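Local structure of CDP-glucose-4,6-dehydratase (Yersinia pseudotuberculosis, 1RKX) at residues 15-20 with 57-62; 48-51 with 55-58. The protein catalyses the NAD-dependent 4,6-dehydration of CDP-D-glucose, probably yielding CDP-4-keto-6-deoxy-D-glucose, as a member of the extended short-chain dehydrogenase/reductase family. All coordinates share one frame; numbering follows the deposited sequence.

Contact 1 (15-20 with 57-62); sequences TGHTGF and DGMQSE. With NAD (nicotinamide-adenine-dinucleotide), chain G.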
loop_
_atom_site.group_PDB
_atom_site.type_symbol
_atom_site.label_atom_id
_atom_site.label_comp_id
_atom_site.label_asym_id
_atom_site.label_seq_id
_atom_site.Cartn_x
_atom_site.Cartn_y
_atom_site.Cartn_z
ATOM N N THR C 15 -22.841 4.358 26.619
ATOM C CA THR C 15 -22.839 2.940 26.959
ATOM C C THR C 15 -21.500 2.713 27.640
ATOM O O THR C 15 -20.507 3.362 27.289
ATOM C CB THR C 15 -22.942 2.008 25.717
ATOM O OG1 THR C 15 -21.773 2.152 24.894
ATOM C CG2 THR C 15 -24.188 2.332 24.908
ATOM N N GLY C 16 -21.466 1.813 28.616
ATOM C CA GLY C 16 -20.226 1.539 29.315
ATOM C C GLY C 16 -19.875 2.582 30.365
ATOM O O GLY C 16 -18.704 2.740 30.720
ATOM N N HIS C 17 -20.883 3.294 30.864
ATOM C CA HIS C 17 -20.666 4.319 31.877
ATOM C C HIS C 17 -20.220 3.756 33.230
ATOM O O HIS C 17 -19.719 4.502 34.071
ATOM C CB HIS C 17 -21.938 5.156 32.071
ATOM C CG HIS C 17 -23.032 4.436 32.800
ATOM N ND1 HIS C 17 -23.616 3.281 32.322
ATOM C CD2 HIS C 17 -23.661 4.719 33.967
ATOM C CE1 HIS C 17 -24.559 2.885 33.160
ATOM N NE2 HIS C 17 -24.607 3.740 34.165
ATOM N N THR C 18 -20.390 2.451 33.446
ATOM C CA THR C 18 -19.994 1.851 34.721
ATOM C C THR C 18 -18.537 1.393 34.719
ATOM O O THR C 18 -18.052 0.843 35.706
ATOM C CB THR C 18 -20.882 0.633 35.079
ATOM O OG1 THR C 18 -20.722 -0.387 34.088
ATOM C CG2 THR C 18 -22.359 1.049 35.166
ATOM N N GLY C 19 -17.850 1.625 33.606
ATOM C CA GLY C 19 -16.459 1.226 33.495
ATOM C C GLY C 19 -15.477 2.352 33.775
ATOM O O GLY C 19 -15.867 3.458 34.163
ATOM N N PHE C 20 -14.197 2.065 33.561
ATOM C CA PHE C 20 -13.123 3.025 33.799
ATOM C C PHE C 20 -13.221 4.278 32.933
ATOM O O PHE C 20 -13.397 5.385 33.452
ATOM C CB PHE C 20 -11.770 2.330 33.590
ATOM C CG PHE C 20 -10.579 3.247 33.701
ATOM C CD1 PHE C 20 -10.366 4.008 34.849
ATOM C CD2 PHE C 20 -9.641 3.306 32.672
ATOM C CE1 PHE C 20 -9.230 4.817 34.977
ATOM C CE2 PHE C 20 -8.501 4.107 32.783
ATOM C CZ PHE C 20 -8.293 4.864 33.940
ATOM N N ASP C 57 -24.911 9.025 40.701
ATOM C CA ASP C 57 -25.671 10.065 41.390
ATOM C C ASP C 57 -26.058 11.299 40.590
ATOM O O ASP C 57 -27.119 11.874 40.832
ATOM C CB ASP C 57 -24.933 10.467 42.667
ATOM C CG ASP C 57 -24.721 9.289 43.594
ATOM O OD1 ASP C 57 -25.224 8.188 43.275
ATOM O OD2 ASP C 57 -24.054 9.451 44.634
ATOM N N GLY C 58 -25.229 11.702 39.634
ATOM C CA GLY C 58 -25.560 12.883 38.850
ATOM C C GLY C 58 -26.057 12.599 37.444
ATOM O O GLY C 58 -25.984 13.466 36.568
ATOM N N MET C 59 -26.582 11.398 37.218
ATOM C CA MET C 59 -27.059 11.031 35.888
ATOM C C MET C 59 -28.101 9.920 35.955
ATOM O O MET C 59 -28.412 9.415 37.030
ATOM C CB MET C 59 -25.876 10.535 35.047
ATOM C CG MET C 59 -25.289 9.224 35.573
ATOM S SD MET C 59 -23.827 8.623 34.680
ATOM C CE MET C 59 -24.576 8.106 33.117
ATOM N N GLN C 60 -28.640 9.559 34.794
ATOM C CA GLN C 60 -29.596 8.460 34.687
ATOM C C GLN C 60 -28.720 7.234 34.469
ATOM O O GLN C 60 -27.949 7.191 33.517
ATOM C CB GLN C 60 -30.494 8.627 33.465
ATOM C CG GLN C 60 -31.641 9.592 33.622
ATOM C CD GLN C 60 -32.590 9.523 32.446
ATOM O OE1 GLN C 60 -33.072 8.448 32.090
ATOM N NE2 GLN C 60 -32.869 10.672 31.837
ATOM N N SER C 61 -28.836 6.240 35.341
ATOM C CA SER C 61 -28.022 5.044 35.223
ATOM C C SER C 61 -28.876 3.792 34.997
ATOM O O SER C 61 -29.618 3.368 35.885
ATOM C CB SER C 61 -27.178 4.895 36.487
ATOM O OG SER C 61 -26.331 3.772 36.430
ATOM N N GLU C 62 -28.781 3.210 33.804
ATOM C CA GLU C 62 -29.543 2.003 33.503
ATOM C C GLU C 62 -28.622 0.804 33.344
ATOM O O GLU C 62 -27.593 0.878 32.663
ATOM C CB GLU C 62 -30.364 2.163 32.222
ATOM C CG GLU C 62 -31.294 0.977 31.969
ATOM C CD GLU C 62 -32.069 1.085 30.673
ATOM O OE1 GLU C 62 -32.207 2.208 30.152
ATOM O OE2 GLU C 62 -32.558 0.042 30.187
HETATM P PA NAD G . -14.011 -1.323 31.528
HETATM O O1A NAD G . -14.060 -2.797 31.641
HETATM O O2A NAD G . -13.666 -0.561 32.758
HETATM O O5B NAD G . -15.408 -0.752 30.973
HETATM C C5B NAD G . -16.187 -1.569 30.066
HETATM C C4B NAD G . -17.664 -1.175 30.107
HETATM O O4B NAD G . -18.260 -2.103 29.172
HETATM C C3B NAD G . -18.318 -1.456 31.451
HETATM O O3B NAD G . -19.053 -0.272 31.819
HETATM C C2B NAD G . -19.181 -2.668 31.156
HETATM O O2B NAD G . -20.332 -2.788 32.038
HETATM C C1B NAD G . -19.509 -2.459 29.700
HETATM N N9A NAD G . -19.964 -3.678 29.049
HETATM C C8A NAD G . -19.226 -4.785 28.725
HETATM N N7A NAD G . -19.939 -5.748 28.145
HETATM C C5A NAD G . -21.217 -5.227 28.094
HETATM C C6A NAD G . -22.427 -5.761 27.599
HETATM N N6A NAD G . -22.588 -6.946 27.046
HETATM N N1A NAD G . -23.550 -4.982 27.697
HETATM C C2A NAD G . -23.417 -3.741 28.271
HETATM N N3A NAD G . -22.353 -3.145 28.763
HETATM C C4A NAD G . -21.261 -3.949 28.646
HETATM O O3 NAD G . -13.033 -0.956 30.369
HETATM P PN NAD G . -12.542 0.495 29.796
HETATM O O1N NAD G . -11.099 0.516 30.050
HETATM O O2N NAD G . -13.286 1.558 30.520
HETATM O O5D NAD G . -12.826 0.372 28.244
HETATM C C5D NAD G . -13.770 1.288 27.679
HETATM C C4D NAD G . -13.856 1.085 26.180
HETATM O O4D NAD G . -12.536 1.473 25.673
HETATM C C3D NAD G . -14.071 -0.328 25.637
HETATM O O3D NAD G . -14.764 -0.224 24.377
HETATM C C2D NAD G . -12.643 -0.818 25.441
HETATM O O2D NAD G . -12.608 -1.910 24.508
HETATM C C1D NAD G . -11.986 0.427 24.906
HETATM N N1N NAD G . -10.534 0.388 25.046
HETATM C C2N NAD G . -9.884 0.597 26.274
HETATM C C3N NAD G . -8.390 0.637 26.360
HETATM C C7N NAD G . -7.788 0.916 27.676
HETATM O O7N NAD G . -6.549 0.968 27.722
HETATM N N7N NAD G . -8.510 1.114 28.799
HETATM C C4N NAD G . -7.584 0.297 25.126
HETATM C C5N NAD G . -8.434 0.074 23.916
HETATM C C6N NAD G . -9.749 0.122 23.882
#
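A polar side-chain bridge, backed by a methionine, joins His17, in the dinucleotide-binding loop between strand 11-15 and helix 20-31, to Ser61 on strand 60-63, the outermost strand on this side of the parallel sheet. His17 NE2 and Ser61 OG lie 2.8 Å apart in a nearly straight hydrogen bond (174°), with the hydroxyl in the plane of the imidazole at its edge. His17 CG sits between its own backbone N and carbonyl carbon (chi1 73°), and the imidazole extends toward the strand. The other ring nitrogen, ND1, bonds Ser40 OG, so both nitrogens are engaged and the ring's rotation is fixed; a histidine suits the place because it can bridge two hydroxyls. Met59 bends at chi3 (-71°) and brings its methyl obliquely to the ring, with CE 3.6 Å from His17 CD2, a flexible apolar arm that also reaches Ser26 of helix 20-31. Thr18 CG2 lies 3.5 Å above one face of the imidazole, offset toward its rim. This loop is the glycine-rich turn of the Rossmann fold, and its other side serves NAD. A type I turn runs from Gly16 to Gly19, closed by Gly19 N to Gly16 O at 3.2 Å. Gly16 has a positive phi, a backbone shape glycine adopts readily, and sits close to the adenosine ribose; at Gly19 the O5B link of NAD lies close beside CA, which suits glycine. Thr18 OG1 accepts a 2.8 Å hydrogen bond from NAD O3B, while Phe20 N donates to the phosphate oxygen O2A of NAD at 2.8 Å.

Contact 2 (48-51 with 55-58); sequences SLFE and VADG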
loop_
_atom_site.group_PDB
_atom_site.type_symbol
_atom_site.label_atom_id
_atom_site.label_comp_id
_atom_site.label_asym_id
_atom_site.label_seq_id
_atom_site.Cartn_x
_atom_site.Cartn_y
_atom_site.Cartn_z
ATOM N N SER C 48 -14.599 0.012 42.224
ATOM C CA SER C 48 -14.793 0.520 40.876
ATOM C C SER C 48 -14.896 2.038 40.920
ATOM O O SER C 48 -15.304 2.611 41.928
ATOM C CB SER C 48 -16.084 -0.043 40.275
ATOM O OG SER C 48 -17.221 0.481 40.942
ATOM N N LEU C 49 -14.507 2.694 39.834
ATOM C CA LEU C 49 -14.614 4.146 39.770
ATOM C C LEU C 49 -16.091 4.495 39.917
ATOM O O LEU C 49 -16.456 5.462 40.592
ATOM C CB LEU C 49 -14.108 4.661 38.423
ATOM C CG LEU C 49 -14.260 6.162 38.161
ATOM C CD1 LEU C 49 -13.344 6.954 39.098
ATOM C CD2 LEU C 49 -13.914 6.458 36.711
ATOM N N PHE C 50 -16.937 3.688 39.286
ATOM C CA PHE C 50 -18.382 3.906 39.313
ATOM C C PHE C 50 -18.895 4.166 40.727
ATOM O O PHE C 50 -19.589 5.146 40.967
ATOM C CB PHE C 50 -19.113 2.695 38.719
ATOM C CG PHE C 50 -20.593 2.907 38.541
ATOM C CD1 PHE C 50 -21.067 3.827 37.605
ATOM C CD2 PHE C 50 -21.513 2.188 39.305
ATOM C CE1 PHE C 50 -22.443 4.029 37.427
ATOM C CE2 PHE C 50 -22.888 2.379 39.137
ATOM C CZ PHE C 50 -23.354 3.301 38.196
ATOM N N GLU C 51 -18.543 3.288 41.660
ATOM C CA GLU C 51 -18.992 3.429 43.040
ATOM C C GLU C 51 -18.174 4.424 43.862
ATOM O O GLU C 51 -18.743 5.249 44.583
ATOM C CB GLU C 51 -18.971 2.071 43.747
ATOM C CG GLU C 51 -19.919 1.026 43.164
ATOM C CD GLU C 51 -21.375 1.461 43.183
ATOM O OE1 GLU C 51 -21.743 2.306 44.022
ATOM O OE2 GLU C 51 -22.159 0.936 42.368
ATOM N N VAL C 55 -20.424 7.906 40.299
ATOM C CA VAL C 55 -20.767 8.238 38.922
ATOM C C VAL C 55 -22.272 8.311 38.639
ATOM O O VAL C 55 -22.724 9.188 37.907
ATOM C CB VAL C 55 -20.127 7.225 37.929
ATOM C CG1 VAL C 55 -20.646 7.464 36.522
ATOM C CG2 VAL C 55 -18.614 7.361 37.949
ATOM N N ALA C 56 -23.051 7.404 39.221
ATOM C CA ALA C 56 -24.494 7.373 38.966
ATOM C C ALA C 56 -25.328 8.510 39.553
ATOM O O ALA C 56 -26.332 8.911 38.971
ATOM C CB ALA C 56 -25.068 6.047 39.441
ATOM N N ASP C 57 -24.911 9.025 40.701
ATOM C CA ASP C 57 -25.671 10.065 41.390
ATOM C C ASP C 57 -26.058 11.299 40.590
ATOM O O ASP C 57 -27.119 11.874 40.832
ATOM C CB ASP C 57 -24.933 10.467 42.667
ATOM C CG ASP C 57 -24.721 9.289 43.594
ATOM O OD1 ASP C 57 -25.224 8.188 43.275
ATOM O OD2 ASP C 57 -24.054 9.451 44.634
ATOM N N GLY C 58 -25.229 11.702 39.634
ATOM C CA GLY C 58 -25.560 12.883 38.850
ATOM C C GLY C 58 -26.057 12.599 37.444
ATOM O O GLY C 58 -25.984 13.466 36.568
HETATM O O HOH W 1 -22.334 5.550 41.308
#
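Phe50 and Val55 meet where the short helix 49-52 gives way to the loop leading into strand 60-63. The tight part is apolar, with Phe50 and Val55 buried and Ala56 at its more exposed end. With CG anti to the backbone N (chi1 -172°), the Phe50 side chain runs on toward the loop and crosses that of Val55 at about a right angle, and Phe50 CD1 comes 3.5 Å from Val55 CB. Phe50 CZ lies 3.5 Å from Ala56 CB, whose bare methyl lets the large ring come close. Branched Val55 also packs on Ser26 and Leu27 of helix 20-31. Val55 N donates to Phe50 O, five residues back, at 3.0 Å.

The looser side holds water. One molecule donates to Phe50 O and accepts from Ala56 N at 2.9 Å, so this carbonyl takes two bonds; the same water sits over the centre of one face of the Phe50 ring. Beyond it lie exposed Glu51 and Asp57, each in a salt bridge with Arg54. Ser48 OG, accepting from Glu51 N, caps the helix start. This short capped helix and loop belong to the connection between the second and third strands of the Rossmann sheet.

Overall arrangement
Contacts 1 and 2 lie side by side, their centres about 7 Å apart, and meet chiefly on the Phe50 ring, with Leu49 CD2 also 3.5 Å from Phe20 O. That ring packs against His17 with the two planes at about 90°, Phe50 CE1 being 3.7 Å from His17 CD2, while Phe50 CZ lies 3.5 Å from Ser61 OG; the partners of the histidine-serine bond are thus flanked by the aromatic ring of contact 2. Asp57 and Gly58 belong to both contacts. Only contact 1 reaches NAD directly, through Gly16, Thr18, Gly19 and Phe20. Contact 2 stands behind that loop: Phe50 CD1 is 3.7 Å from Thr18 CA, and its side chain about 7 Å from the cofactor.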